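Lipid binding hydrolase (Escherichia coli, PDB 2IF6) is probably a hydrolase of the permuted papain-like amidase family, its substrate not established. Local coordinates at residues R127-L139 against P157-A171. Residues are numbered along the deposited sequence; the frame is centred on the assembly and turned at random.
Sequences RVGEQQKLKEFDL and PLEETVVSPQAVFDA
A small two-stranded antiparallel sheet, separate from the main six-stranded sheet of this permuted papain-like fold, joins Q132-K133 to T161-V162. Q132 and V162 form its hydrogen-bonded pair: V162 N reaches Q132 O at 2.7 Å, and Q132 N returns a bond to V162 O. Beyond K133 the chain enters a 3-10 turn, whose first two amides bond back to the type I turn P157-E160: L134 N binds E160 O, and K135 N binds L158 O, so that turn stays tied to residues 134-135.

Over that turn K133 and K135 converge on the carboxylate of E159. K133 runs extended past E159 O, and its NZ meets E159 OE1 at 3.0 Å, nearly along the C-O axis. K135 NZ takes the syn lone pair of E159 OE2 at 2.8 Å. A weak second bond runs from the same nitrogen to OE1; E159 gets there by bending at chi2 (-70°), which folds its end back toward both lysines.

On the side of the sheet where V162 points, the F137 ring lies obliquely against V162 CB and S164 CB, while Q132 NE2 sits 3.2 Å above the ring centre. S164 also N-caps helix 165-169, its OG accepting from A167 N. Between E130 and residues 162-167 water bridges the backbones: one molecule donates to E130 O and V162 O and accepts from S164 N; a second accepts from E130 N and donates to A167 O.

G129 slips past the helix with its CA 3.4 Å from A167 O. Next to it V128, also packed on I10 of the main sheet, presses CG1 (anti to the backbone N, chi1 -177°) tightly onto A171 CB at 3.4 Å.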
loop_
_atom_site.group_PDB
_atom_site.type_symbol
_atom_site.label_atom_id
_atom_site.label_comp_id
_atom_site.label_asym_id
_atom_site.label_seq_id
_atom_site.Cartn_x
_atom_site.Cartn_y
_atom_site.Cartn_z
ATOM N N ARG A 127 -11.267 -9.076 -0.885
ATOM C CA ARG A 127 -10.965 -8.068 0.122
ATOM C C ARG A 127 -9.642 -8.449 0.780
ATOM O O ARG A 127 -9.563 -9.392 1.589
ATOM C CB ARG A 127 -12.099 -7.977 1.146
ATOM C CG ARG A 127 -13.455 -7.514 0.539
ATOM C CD ARG A 127 -14.601 -7.587 1.573
ATOM N NE ARG A 127 -14.351 -6.738 2.743
ATOM C CZ ARG A 127 -14.816 -5.495 2.895
ATOM N NH1 ARG A 127 -15.589 -4.939 1.964
ATOM N NH2 ARG A 127 -14.512 -4.805 3.997
ATOM N N VAL A 128 -8.586 -7.754 0.387
ATOM C CA VAL A 128 -7.243 -8.087 0.832
ATOM C C VAL A 128 -6.871 -7.156 1.982
ATOM O O VAL A 128 -6.096 -6.225 1.815
ATOM C CB VAL A 128 -6.213 -8.021 -0.331
ATOM C CG1 VAL A 128 -4.823 -8.453 0.136
ATOM C CG2 VAL A 128 -6.641 -8.991 -1.478
ATOM N N GLY A 129 -7.446 -7.420 3.150
ATOM C CA GLY A 129 -7.247 -6.548 4.297
ATOM C C GLY A 129 -8.510 -6.014 4.929
ATOM O O GLY A 129 -9.520 -5.728 4.241
ATOM N N GLU A 130 -8.455 -5.889 6.256
ATOM C CA GLU A 130 -9.587 -5.430 7.037
ATOM C C GLU A 130 -9.591 -3.892 7.014
ATOM O O GLU A 130 -8.531 -3.247 7.056
ATOM C CB GLU A 130 -9.506 -5.955 8.477
ATOM C CG GLU A 130 -9.556 -7.500 8.621
ATOM C CD GLU A 130 -10.804 -8.123 7.966
ATOM O OE1 GLU A 130 -11.942 -7.915 8.460
ATOM O OE2 GLU A 130 -10.640 -8.806 6.933
ATOM N N GLN A 131 -10.778 -3.317 6.904
ATOM C CA GLN A 131 -10.938 -1.877 7.002
ATOM C C GLN A 131 -11.264 -1.568 8.444
ATOM O O GLN A 131 -11.918 -2.376 9.119
ATOM C CB GLN A 131 -12.118 -1.412 6.160
ATOM C CG GLN A 131 -12.019 -1.601 4.658
ATOM C CD GLN A 131 -13.323 -1.244 3.928
ATOM O OE1 GLN A 131 -14.368 -1.017 4.549
ATOM N NE2 GLN A 131 -13.263 -1.185 2.608
ATOM N N GLN A 132 -10.824 -0.415 8.924
ATOM C CA GLN A 132 -11.302 0.080 10.210
ATOM C C GLN A 132 -11.342 1.618 10.188
ATOM O O GLN A 132 -10.941 2.243 9.200
ATOM C CB GLN A 132 -10.492 -0.480 11.390
ATOM C CG GLN A 132 -9.107 0.076 11.543
ATOM C CD GLN A 132 -8.346 -0.418 12.797
ATOM O OE1 GLN A 132 -8.645 -1.471 13.379
ATOM N NE2 GLN A 132 -7.366 0.367 13.219
ATOM N N LYS A 133 -11.881 2.214 11.241
ATOM C CA LYS A 133 -12.007 3.694 11.267
ATOM C C LYS A 133 -10.700 4.316 11.702
ATOM O O LYS A 133 -9.938 3.714 12.453
ATOM C CB LYS A 133 -13.135 4.114 12.202
ATOM C CG LYS A 133 -14.524 3.941 11.616
ATOM C CD LYS A 133 -15.562 4.182 12.683
ATOM C CE LYS A 133 -16.928 4.215 12.048
ATOM N NZ LYS A 133 -18.001 4.394 13.052
ATOM N N LEU A 134 -10.439 5.541 11.244
ATOM C CA LEU A 134 -9.218 6.234 11.637
ATOM C C LEU A 134 -9.035 6.274 13.157
ATOM O O LEU A 134 -7.930 6.081 13.651
ATOM C CB LEU A 134 -9.162 7.658 11.049
ATOM C CG LEU A 134 -7.951 8.480 11.511
ATOM C CD1 LEU A 134 -6.703 7.909 10.868
ATOM C CD2 LEU A 134 -8.141 9.963 11.184
ATOM N N LYS A 135 -10.122 6.514 13.890
ATOM C CA LYS A 135 -10.036 6.599 15.357
ATOM C C LYS A 135 -9.626 5.290 16.031
ATOM O O LYS A 135 -9.221 5.308 17.192
ATOM C CB LYS A 135 -11.358 7.108 15.960
ATOM C CG LYS A 135 -12.509 6.156 15.845
ATOM C CD LYS A 135 -13.832 6.858 16.208
ATOM C CE LYS A 135 -14.934 5.866 16.300
ATOM N NZ LYS A 135 -16.271 6.494 16.581
ATOM N N GLU A 136 -9.741 4.173 15.310
ATOM C CA GLU A 136 -9.416 2.830 15.839
ATOM C C GLU A 136 -7.920 2.475 15.763
ATOM O O GLU A 136 -7.446 1.478 16.358
ATOM C CB GLU A 136 -10.356 1.780 15.183
ATOM C CG GLU A 136 -11.787 2.044 15.641
ATOM C CD GLU A 136 -12.877 1.366 14.819
ATOM O OE1 GLU A 136 -14.037 1.341 15.316
ATOM O OE2 GLU A 136 -12.588 0.857 13.708
ATOM N N PHE A 137 -7.159 3.311 15.070
ATOM C CA PHE A 137 -5.711 3.155 15.062
ATOM C C PHE A 137 -5.186 3.630 16.392
ATOM O O PHE A 137 -5.986 4.064 17.246
ATOM C CB PHE A 137 -5.102 3.846 13.836
ATOM C CG PHE A 137 -5.438 3.133 12.553
ATOM C CD1 PHE A 137 -4.659 2.078 12.109
ATOM C CD2 PHE A 137 -6.581 3.464 11.834
ATOM C CE1 PHE A 137 -4.987 1.390 10.925
ATOM C CE2 PHE A 137 -6.915 2.781 10.654
ATOM C CZ PHE A 137 -6.126 1.754 10.200
ATOM N N ASP A 138 -3.877 3.510 16.592
ATOM C CA ASP A 138 -3.246 3.923 17.834
ATOM C C ASP A 138 -2.739 5.349 17.668
ATOM O O ASP A 138 -1.719 5.587 17.026
ATOM C CB ASP A 138 -2.111 2.978 18.197
ATOM C CG ASP A 138 -1.505 3.271 19.577
ATOM O OD1 ASP A 138 -1.877 4.289 20.233
ATOM O OD2 ASP A 138 -0.647 2.473 20.003
ATOM N N LEU A 139 -3.467 6.287 18.254
ATOM C CA LEU A 139 -3.217 7.717 18.057
ATOM C C LEU A 139 -2.686 8.341 19.342
ATOM O O LEU A 139 -2.539 9.564 19.448
ATOM C CB LEU A 139 -4.493 8.428 17.576
ATOM C CG LEU A 139 -5.193 7.872 16.327
ATOM C CD1 LEU A 139 -6.353 8.756 15.944
ATOM C CD2 LEU A 139 -4.261 7.695 15.111
ATOM N N PRO A 157 -10.477 13.480 10.557
ATOM C CA PRO A 157 -11.619 12.646 10.135
ATOM C C PRO A 157 -11.618 11.285 10.855
ATOM O O PRO A 157 -11.319 10.239 10.250
ATOM C CB PRO A 157 -11.396 12.471 8.640
ATOM C CG PRO A 157 -9.922 12.609 8.450
ATOM C CD PRO A 157 -9.356 13.409 9.609
ATOM N N LEU A 158 -12.006 11.321 12.125
ATOM C CA LEU A 158 -11.982 10.163 13.018
ATOM C C LEU A 158 -12.826 8.991 12.567
ATOM O O LEU A 158 -12.485 7.856 12.897
ATOM C CB LEU A 158 -12.389 10.573 14.430
ATOM C CG LEU A 158 -11.371 11.433 15.209
ATOM C CD1 LEU A 158 -11.890 11.808 16.597
ATOM C CD2 LEU A 158 -10.031 10.742 15.334
ATOM N N GLU A 159 -13.910 9.255 11.835
ATOM C CA GLU A 159 -14.834 8.205 11.401
ATOM C C GLU A 159 -14.532 7.654 10.018
ATOM O O GLU A 159 -15.233 6.752 9.554
ATOM C CB GLU A 159 -16.278 8.689 11.430
ATOM C CG GLU A 159 -16.674 9.378 12.729
ATOM C CD GLU A 159 -16.778 8.413 13.911
ATOM O OE1 GLU A 159 -17.109 7.210 13.710
ATOM O OE2 GLU A 159 -16.542 8.871 15.059
ATOM N N GLU A 160 -13.498 8.180 9.367
ATOM C CA GLU A 160 -13.154 7.737 8.017
ATOM C C GLU A 160 -12.768 6.244 8.018
ATOM O O GLU A 160 -11.976 5.808 8.846
ATOM C CB GLU A 160 -11.988 8.561 7.461
ATOM C CG GLU A 160 -11.768 8.357 5.950
ATOM C CD GLU A 160 -12.799 9.100 5.101
ATOM O OE1 GLU A 160 -13.142 10.243 5.480
ATOM O OE2 GLU A 160 -13.277 8.565 4.057
ATOM N N THR A 161 -13.342 5.489 7.083
ATOM C CA THR A 161 -12.904 4.115 6.783
ATOM C C THR A 161 -11.499 4.131 6.183
ATOM O O THR A 161 -11.303 4.736 5.121
ATOM C CB THR A 161 -13.844 3.526 5.705
ATOM O OG1 THR A 161 -15.171 3.436 6.243
ATOM C CG2 THR A 161 -13.370 2.115 5.230
ATOM N N VAL A 162 -10.532 3.459 6.822
ATOM C CA VAL A 162 -9.158 3.417 6.312
ATOM C C VAL A 162 -8.639 1.984 6.139
ATOM O O VAL A 162 -9.053 1.081 6.883
ATOM C CB VAL A 162 -8.203 4.142 7.292
ATOM C CG1 VAL A 162 -6.745 3.932 6.879
ATOM C CG2 VAL A 162 -8.522 5.645 7.341
ATOM N N VAL A 163 -7.712 1.791 5.194
ATOM C CA VAL A 163 -6.995 0.499 5.079
ATOM C C VAL A 163 -5.510 0.794 5.179
ATOM O O VAL A 163 -4.975 1.543 4.356
ATOM C CB VAL A 163 -7.268 -0.206 3.727
ATOM C CG1 VAL A 163 -6.396 -1.481 3.594
ATOM C CG2 VAL A 163 -8.717 -0.572 3.633
ATOM N N SER A 164 -4.830 0.208 6.152
ATOM C CA SER A 164 -3.389 0.462 6.295
ATOM C C SER A 164 -2.531 -0.524 5.463
ATOM O O SER A 164 -3.035 -1.570 5.003
ATOM C CB SER A 164 -3.001 0.393 7.759
ATOM O OG SER A 164 -3.160 -0.932 8.252
ATOM N N PRO A 165 -1.240 -0.197 5.262
ATOM C CA PRO A 165 -0.348 -1.193 4.687
ATOM C C PRO A 165 -0.300 -2.457 5.545
ATOM O O PRO A 165 -0.359 -3.551 4.985
ATOM C CB PRO A 165 1.016 -0.491 4.661
ATOM C CG PRO A 165 0.655 0.965 4.612
ATOM C CD PRO A 165 -0.570 1.105 5.463
ATOM N N GLN A 166 -0.192 -2.331 6.876
ATOM C CA GLN A 166 -0.200 -3.543 7.730
ATOM C C GLN A 166 -1.475 -4.377 7.520
ATOM O O GLN A 166 -1.421 -5.620 7.494
ATOM C CB GLN A 166 -0.037 -3.179 9.226
ATOM C CG GLN A 166 0.219 -4.398 10.159
ATOM C CD GLN A 166 1.490 -5.202 9.818
ATOM O OE1 GLN A 166 2.568 -4.645 9.684
ATOM N NE2 GLN A 166 1.351 -6.532 9.700
ATOM N N ALA A 167 -2.618 -3.710 7.383
ATOM C CA ALA A 167 -3.872 -4.428 7.146
ATOM C C ALA A 167 -3.811 -5.270 5.873
ATOM O O ALA A 167 -4.219 -6.419 5.908
ATOM C CB ALA A 167 -5.038 -3.519 7.127
ATOM N N VAL A 168 -3.264 -4.729 4.778
ATOM C CA VAL A 168 -3.150 -5.514 3.536
ATOM C C VAL A 168 -2.188 -6.660 3.755
ATOM O O VAL A 168 -2.449 -7.800 3.378
ATOM C CB VAL A 168 -2.641 -4.671 2.357
ATOM C CG1 VAL A 168 -2.503 -5.552 1.080
ATOM C CG2 VAL A 168 -3.578 -3.475 2.149
ATOM N N PHE A 169 -1.070 -6.372 4.418
ATOM C CA PHE A 169 -0.091 -7.421 4.642
ATOM C C PHE A 169 -0.693 -8.636 5.317
ATOM O O PHE A 169 -0.368 -9.768 4.956
ATOM C CB PHE A 169 1.061 -6.900 5.522
ATOM C CG PHE A 169 2.178 -7.889 5.692
ATOM C CD1 PHE A 169 3.283 -7.855 4.824
ATOM C CD2 PHE A 169 2.142 -8.853 6.704
ATOM C CE1 PHE A 169 4.304 -8.760 4.941
ATOM C CE2 PHE A 169 3.188 -9.778 6.832
ATOM C CZ PHE A 169 4.266 -9.735 5.957
ATOM N N ASP A 170 -1.536 -8.402 6.318
ATOM C CA ASP A 170 -2.100 -9.447 7.176
ATOM C C ASP A 170 -3.360 -10.076 6.593
ATOM O O ASP A 170 -4.048 -10.866 7.280
ATOM C CB ASP A 170 -2.468 -8.826 8.515
ATOM C CG ASP A 170 -1.261 -8.577 9.398
ATOM O OD1 ASP A 170 -0.215 -9.251 9.228
ATOM O OD2 ASP A 170 -1.405 -7.726 10.284
ATOM N N ALA A 171 -3.683 -9.718 5.357
ATOM C CA ALA A 171 -4.813 -10.332 4.661
ATOM C C ALA A 171 -4.658 -11.874 4.641
ATOM O O ALA A 171 -3.534 -12.378 4.476
ATOM C CB ALA A 171 -4.925 -9.777 3.270
HETATM O O HOH W 1 -7.255 -1.066 7.860
HETATM O O HOH W 2 -6.173 -7.021 7.508
#